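Local coordinates for Aac(6')-Ih protein (Acinetobacter baumannii, PDB 4E8O), which probably transfers an acetyl group from acetyl coenzyme A to the 6'-amino group of aminoglycoside antibiotics, a modification that confers resistance, at residues 85-99 with 125-137. Residues are numbered along the deposited sequence; the frame is centred on the assembly and turned at random.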
loop_
_atom_site.group_PDB
_atom_site.type_symbol
_atom_site.label_atom_id
_atom_site.label_comp_id
_atom_site.label_asym_id
_atom_site.label_seq_id
_atom_site.Cartn_x
_atom_site.Cartn_y
_atom_site.Cartn_z
ATOM N N TYR B 85 8.786 2.392 2.207
ATOM C CA TYR B 85 9.405 1.627 3.283
ATOM C C TYR B 85 8.397 0.750 4.018
ATOM O O TYR B 85 8.771 -0.109 4.815
ATOM C CB TYR B 85 10.144 2.554 4.250
ATOM C CG TYR B 85 11.433 3.080 3.665
ATOM C CD1 TYR B 85 12.639 2.437 3.910
ATOM C CD2 TYR B 85 11.440 4.197 2.845
ATOM C CE1 TYR B 85 13.818 2.905 3.366
ATOM C CE2 TYR B 85 12.614 4.670 2.300
ATOM C CZ TYR B 85 13.797 4.019 2.561
ATOM O OH TYR B 85 14.967 4.492 2.016
ATOM N N GLU B 86 7.118 0.963 3.731
ATOM C CA GLU B 86 6.069 0.124 4.292
ATOM C C GLU B 86 5.682 -0.938 3.266
ATOM O O GLU B 86 5.909 -0.753 2.066
ATOM C CB GLU B 86 4.870 0.986 4.697
ATOM C CG GLU B 86 5.175 1.917 5.870
ATOM C CD GLU B 86 4.038 2.866 6.169
ATOM O OE1 GLU B 86 3.100 2.941 5.347
ATOM O OE2 GLU B 86 4.079 3.541 7.222
ATOM N N TYR B 87 5.111 -2.046 3.733
ATOM C CA TYR B 87 4.836 -3.188 2.855
ATOM C C TYR B 87 3.969 -2.865 1.639
ATOM O O TYR B 87 2.831 -2.406 1.779
ATOM C CB TYR B 87 4.201 -4.346 3.631
ATOM C CG TYR B 87 3.845 -5.500 2.725
ATOM C CD1 TYR B 87 4.836 -6.315 2.193
ATOM C CD2 TYR B 87 2.526 -5.759 2.375
ATOM C CE1 TYR B 87 4.524 -7.363 1.351
ATOM C CE2 TYR B 87 2.204 -6.808 1.533
ATOM C CZ TYR B 87 3.208 -7.602 1.027
ATOM O OH TYR B 87 2.893 -8.646 0.191
ATOM N N VAL B 88 4.513 -3.106 0.445
ATOM C CA VAL B 88 3.731 -2.992 -0.786
ATOM C C VAL B 88 3.330 -4.382 -1.265
ATOM O O VAL B 88 4.186 -5.266 -1.397
ATOM C CB VAL B 88 4.510 -2.277 -1.917
ATOM C CG1 VAL B 88 3.687 -2.266 -3.193
ATOM C CG2 VAL B 88 4.868 -0.847 -1.517
ATOM N N ASN B 89 2.036 -4.573 -1.517
ATOM C CA ASN B 89 1.520 -5.858 -1.991
ATOM C C ASN B 89 2.299 -6.439 -3.177
ATOM O O ASN B 89 2.642 -5.723 -4.122
ATOM C CB ASN B 89 0.033 -5.741 -2.346
ATOM C CG ASN B 89 -0.853 -5.605 -1.118
ATOM O OD1 ASN B 89 -1.533 -4.597 -0.932
ATOM N ND2 ASN B 89 -0.852 -6.631 -0.275
ATOM N N GLY B 90 2.596 -7.736 -3.109
ATOM C CA GLY B 90 3.273 -8.417 -4.197
ATOM C C GLY B 90 4.788 -8.430 -4.099
ATOM O O GLY B 90 5.448 -9.115 -4.883
ATOM N N THR B 91 5.338 -7.681 -3.145
ATOM C CA THR B 91 6.788 -7.563 -2.985
ATOM C C THR B 91 7.315 -8.478 -1.875
ATOM O O THR B 91 6.543 -8.958 -1.043
ATOM C CB THR B 91 7.201 -6.092 -2.716
ATOM O OG1 THR B 91 6.607 -5.631 -1.494
ATOM C CG2 THR B 91 6.744 -5.196 -3.856
ATOM N N GLN B 92 8.625 -8.723 -1.874
ATOM C CA GLN B 92 9.258 -9.585 -0.876
ATOM C C GLN B 92 10.455 -8.897 -0.239
ATOM O O GLN B 92 11.186 -9.500 0.550
ATOM C CB GLN B 92 9.712 -10.909 -1.502
ATOM C CG GLN B 92 8.646 -11.997 -1.528
ATOM C CD GLN B 92 8.344 -12.481 -2.929
ATOM O OE1 GLN B 92 7.193 -12.468 -3.367
ATOM N NE2 GLN B 92 9.378 -12.916 -3.643
ATOM N N THR B 93 10.662 -7.635 -0.598
ATOM C CA THR B 93 11.765 -6.853 -0.054
ATOM C C THR B 93 11.251 -5.493 0.381
ATOM O O THR B 93 10.121 -5.112 0.062
ATOM C CB THR B 93 12.894 -6.644 -1.090
ATOM O OG1 THR B 93 12.412 -5.836 -2.169
ATOM C CG2 THR B 93 13.382 -7.979 -1.637
ATOM N N SER B 94 12.086 -4.766 1.111
ATOM C CA SER B 94 11.773 -3.404 1.516
ATOM C C SER B 94 13.091 -2.720 1.830
ATOM O O SER B 94 13.948 -3.319 2.477
ATOM C CB SER B 94 10.859 -3.399 2.744
ATOM O OG SER B 94 10.613 -2.076 3.190
ATOM N N PRO B 95 13.270 -1.470 1.362
ATOM C CA PRO B 95 12.282 -0.685 0.608
ATOM C C PRO B 95 12.132 -1.133 -0.846
ATOM O O PRO B 95 12.906 -1.972 -1.311
ATOM C CB PRO B 95 12.859 0.736 0.660
ATOM C CG PRO B 95 14.337 0.533 0.757
ATOM C CD PRO B 95 14.530 -0.727 1.568
ATOM N N VAL B 96 11.125 -0.596 -1.535
ATOM C CA VAL B 96 10.916 -0.856 -2.957
ATOM C C VAL B 96 10.607 0.457 -3.670
ATOM O O VAL B 96 10.107 1.400 -3.052
ATOM C CB VAL B 96 9.730 -1.829 -3.204
ATOM C CG1 VAL B 96 9.988 -3.182 -2.569
ATOM C CG2 VAL B 96 8.423 -1.233 -2.677
ATOM N N ALA B 97 10.895 0.526 -4.967
ATOM C CA ALA B 97 10.479 1.683 -5.754
ATOM C C ALA B 97 9.009 1.492 -6.079
ATOM O O ALA B 97 8.532 0.362 -6.120
ATOM C CB ALA B 97 11.291 1.789 -7.022
ATOM N N PHE B 98 8.278 2.579 -6.297
ATOM C CA PHE B 98 6.864 2.451 -6.633
ATOM C C PHE B 98 6.464 3.476 -7.680
ATOM O O PHE B 98 6.784 4.660 -7.543
ATOM C CB PHE B 98 5.995 2.581 -5.374
ATOM C CG PHE B 98 4.532 2.295 -5.606
ATOM C CD1 PHE B 98 4.015 1.022 -5.404
ATOM C CD2 PHE B 98 3.670 3.305 -6.002
ATOM C CE1 PHE B 98 2.668 0.760 -5.610
ATOM C CE2 PHE B 98 2.321 3.055 -6.208
ATOM C CZ PHE B 98 1.819 1.779 -6.012
ATOM N N LEU B 99 5.777 3.018 -8.726
ATOM C CA LEU B 99 5.332 3.900 -9.802
ATOM C C LEU B 99 4.042 4.594 -9.397
ATOM O O LEU B 99 2.994 3.953 -9.276
ATOM C CB LEU B 99 5.112 3.111 -11.100
ATOM C CG LEU B 99 4.828 3.964 -12.335
ATOM C CD1 LEU B 99 6.031 4.828 -12.632
ATOM C CD2 LEU B 99 4.469 3.112 -13.546
ATOM N N ALA B 125 16.317 4.132 -8.267
ATOM C CA ALA B 125 15.903 3.222 -7.204
ATOM C C ALA B 125 17.060 2.354 -6.716
ATOM O O ALA B 125 17.102 1.972 -5.546
ATOM C CB ALA B 125 14.750 2.354 -7.673
ATOM N N LYS B 126 17.988 2.037 -7.617
ATOM C CA LYS B 126 19.170 1.250 -7.268
ATOM C C LYS B 126 20.014 1.953 -6.216
ATOM O O LYS B 126 20.653 1.302 -5.389
ATOM C CB LYS B 126 20.021 0.990 -8.513
ATOM C CG LYS B 126 19.850 -0.392 -9.117
ATOM C CD LYS B 126 20.161 -0.372 -10.608
ATOM C CE LYS B 126 20.254 -1.781 -11.179
ATOM N NZ LYS B 126 19.742 -1.851 -12.582
ATOM N N GLN B 127 20.024 3.284 -6.262
ATOM C CA GLN B 127 20.757 4.084 -5.286
ATOM C C GLN B 127 20.189 3.882 -3.889
ATOM O O GLN B 127 20.915 3.953 -2.902
ATOM C CB GLN B 127 20.693 5.570 -5.644
ATOM C CG GLN B 127 21.612 6.006 -6.773
ATOM C CD GLN B 127 21.982 7.472 -6.658
ATOM O OE1 GLN B 127 21.505 8.172 -5.761
ATOM N NE2 GLN B 127 22.840 7.944 -7.558
ATOM N N PHE B 128 18.886 3.628 -3.817
ATOM C CA PHE B 128 18.205 3.440 -2.543
ATOM C C PHE B 128 18.260 1.989 -2.067
ATOM O O PHE B 128 17.541 1.610 -1.141
ATOM C CB PHE B 128 16.750 3.913 -2.647
ATOM C CG PHE B 128 16.576 5.401 -2.488
ATOM C CD1 PHE B 128 16.434 5.958 -1.225
ATOM C CD2 PHE B 128 16.543 6.241 -3.594
ATOM C CE1 PHE B 128 16.270 7.323 -1.064
ATOM C CE2 PHE B 128 16.378 7.611 -3.441
ATOM C CZ PHE B 128 16.241 8.150 -2.173
ATOM N N ALA B 129 19.121 1.189 -2.696
ATOM C CA ALA B 129 19.253 -0.236 -2.386
ATOM C C ALA B 129 17.942 -1.006 -2.573
ATOM O O ALA B 129 17.639 -1.939 -1.823
ATOM C CB ALA B 129 19.815 -0.442 -0.980
ATOM N N CYS B 130 17.175 -0.611 -3.585
ATOM C CA CYS B 130 15.973 -1.336 -3.977
ATOM C C CYS B 130 16.311 -2.372 -5.047
ATOM O O CYS B 130 17.181 -2.151 -5.893
ATOM C CB CYS B 130 14.929 -0.375 -4.544
ATOM S SG CYS B 130 14.279 0.829 -3.376
ATOM N N THR B 131 15.612 -3.503 -5.009
ATOM C CA THR B 131 15.760 -4.538 -6.026
ATOM C C THR B 131 14.410 -4.832 -6.668
ATOM O O THR B 131 14.318 -5.626 -7.610
ATOM C CB THR B 131 16.305 -5.840 -5.432
ATOM O OG1 THR B 131 15.358 -6.365 -4.493
ATOM C CG2 THR B 131 17.630 -5.590 -4.730
ATOM N N GLU B 132 13.359 -4.205 -6.146
ATOM C CA GLU B 132 12.021 -4.378 -6.695
ATOM C C GLU B 132 11.384 -3.031 -7.043
ATOM O O GLU B 132 11.602 -2.029 -6.352
ATOM C CB GLU B 132 11.131 -5.177 -5.729
ATOM C CG GLU B 132 11.475 -6.665 -5.652
ATOM C CD GLU B 132 10.569 -7.431 -4.711
ATOM O OE1 GLU B 132 10.206 -6.874 -3.655
ATOM O OE2 GLU B 132 10.218 -8.591 -5.019
ATOM N N PHE B 133 10.601 -3.028 -8.122
ATOM C CA PHE B 133 9.930 -1.840 -8.642
ATOM C C PHE B 133 8.476 -2.259 -8.826
ATOM O O PHE B 133 8.165 -3.086 -9.691
ATOM C CB PHE B 133 10.555 -1.448 -9.988
ATOM C CG PHE B 133 10.081 -0.123 -10.545
ATOM C CD1 PHE B 133 9.192 0.679 -9.850
ATOM C CD2 PHE B 133 10.535 0.313 -11.783
ATOM C CE1 PHE B 133 8.762 1.887 -10.376
ATOM C CE2 PHE B 133 10.113 1.520 -12.317
ATOM C CZ PHE B 133 9.223 2.309 -11.613
ATOM N N ALA B 134 7.594 -1.709 -7.999
ATOM C CA ALA B 134 6.190 -2.104 -8.003
ATOM C C ALA B 134 5.313 -0.973 -8.511
ATOM O O ALA B 134 5.764 0.163 -8.649
ATOM C CB ALA B 134 5.747 -2.528 -6.610
ATOM N N SER B 135 4.054 -1.294 -8.784
ATOM C CA SER B 135 3.085 -0.324 -9.281
ATOM C C SER B 135 1.715 -0.930 -9.050
ATOM O O SER B 135 1.612 -2.070 -8.580
ATOM C CB SER B 135 3.311 -0.060 -10.768
ATOM O OG SER B 135 2.434 0.940 -11.270
ATOM N N ASP B 136 0.662 -0.178 -9.352
ATOM C CA ASP B 136 -0.684 -0.736 -9.275
ATOM C C ASP B 136 -1.605 -0.036 -10.263
ATOM O O ASP B 136 -1.229 0.972 -10.865
ATOM C CB ASP B 136 -1.241 -0.678 -7.843
ATOM C CG ASP B 136 -1.507 0.742 -7.365
ATOM O OD1 ASP B 136 -1.164 1.709 -8.078
ATOM O OD2 ASP B 136 -2.058 0.896 -6.258
ATOM N N ALA B 137 -2.805 -0.577 -10.433
ATOM C CA ALA B 137 -3.768 -0.018 -11.366
ATOM C C ALA B 137 -5.150 -0.438 -10.924
ATOM O O ALA B 137 -5.312 -1.506 -10.333
ATOM C CB ALA B 137 -3.502 -0.527 -12.754
HETATM O O HOH W 1 13.301 -3.791 -3.258
HETATM O O HOH W 2 15.797 -3.276 -0.794
#
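Glu132 reaches out of its strand to Gln92 and Thr93 in the loop 88-94, where one carboxylate oxygen does most of the gripping. OE1 takes the backbone N-H of Gln92 on its syn lone pair, with Glu132 OE1 to Gln92 N at 3.0 Å and a fairly straight bond (160°); the N-H of Thr93 adds a weak one, and Thr93 OG1 stands 2.9 Å from the same Glu132 OE1. Glu132 OE2 also makes a long, weak ion pair with Lys163 of the second subunit. The chain beyond CG is extended (chi2 -179°), which carries the carboxylate past Val96 CG1 to the loop. Beside it, water 1 links Thr93 OG1, Pro95 O and the N-H of Thr131, stitching the loop to the turn after helix 113-127; that helix ends in a Schellman motif with Ala129 at C-prime.

Beyond this point the strands run parallel. Ala97 N binds Glu132 O, Ala134 N gives a nearly straight bond to Ala97 O, and Leu99 N binds Ala134 O. On one face of the sheet, the Phe98 ring lies against the neighbouring strand: Ser135 CA sits over its face in a CH-pi contact, 4.2 Å from the centroid, while the Asp136 carboxylate stands steeply to the ring (75°) near CZ. Ala134 CB fills in between Phe98, Val88 CG1 and Thr91 CG2. On the other face, Ala97 CB meets Ala125 CB at 3.6 Å and Phe133 CD1 at 3.7 Å. The Phe133 ring presents its edge to the Phe98-Leu99 peptide.

These pieces belong to the beta-alpha-beta unit of the GNAT fold: Phe133 packs against Val118 and Val121 of the crossover helix 113-127, strand 75-84 flanks 96-104 antiparallel, and 132-138 continues the sheet into an antiparallel strand of the second subunit.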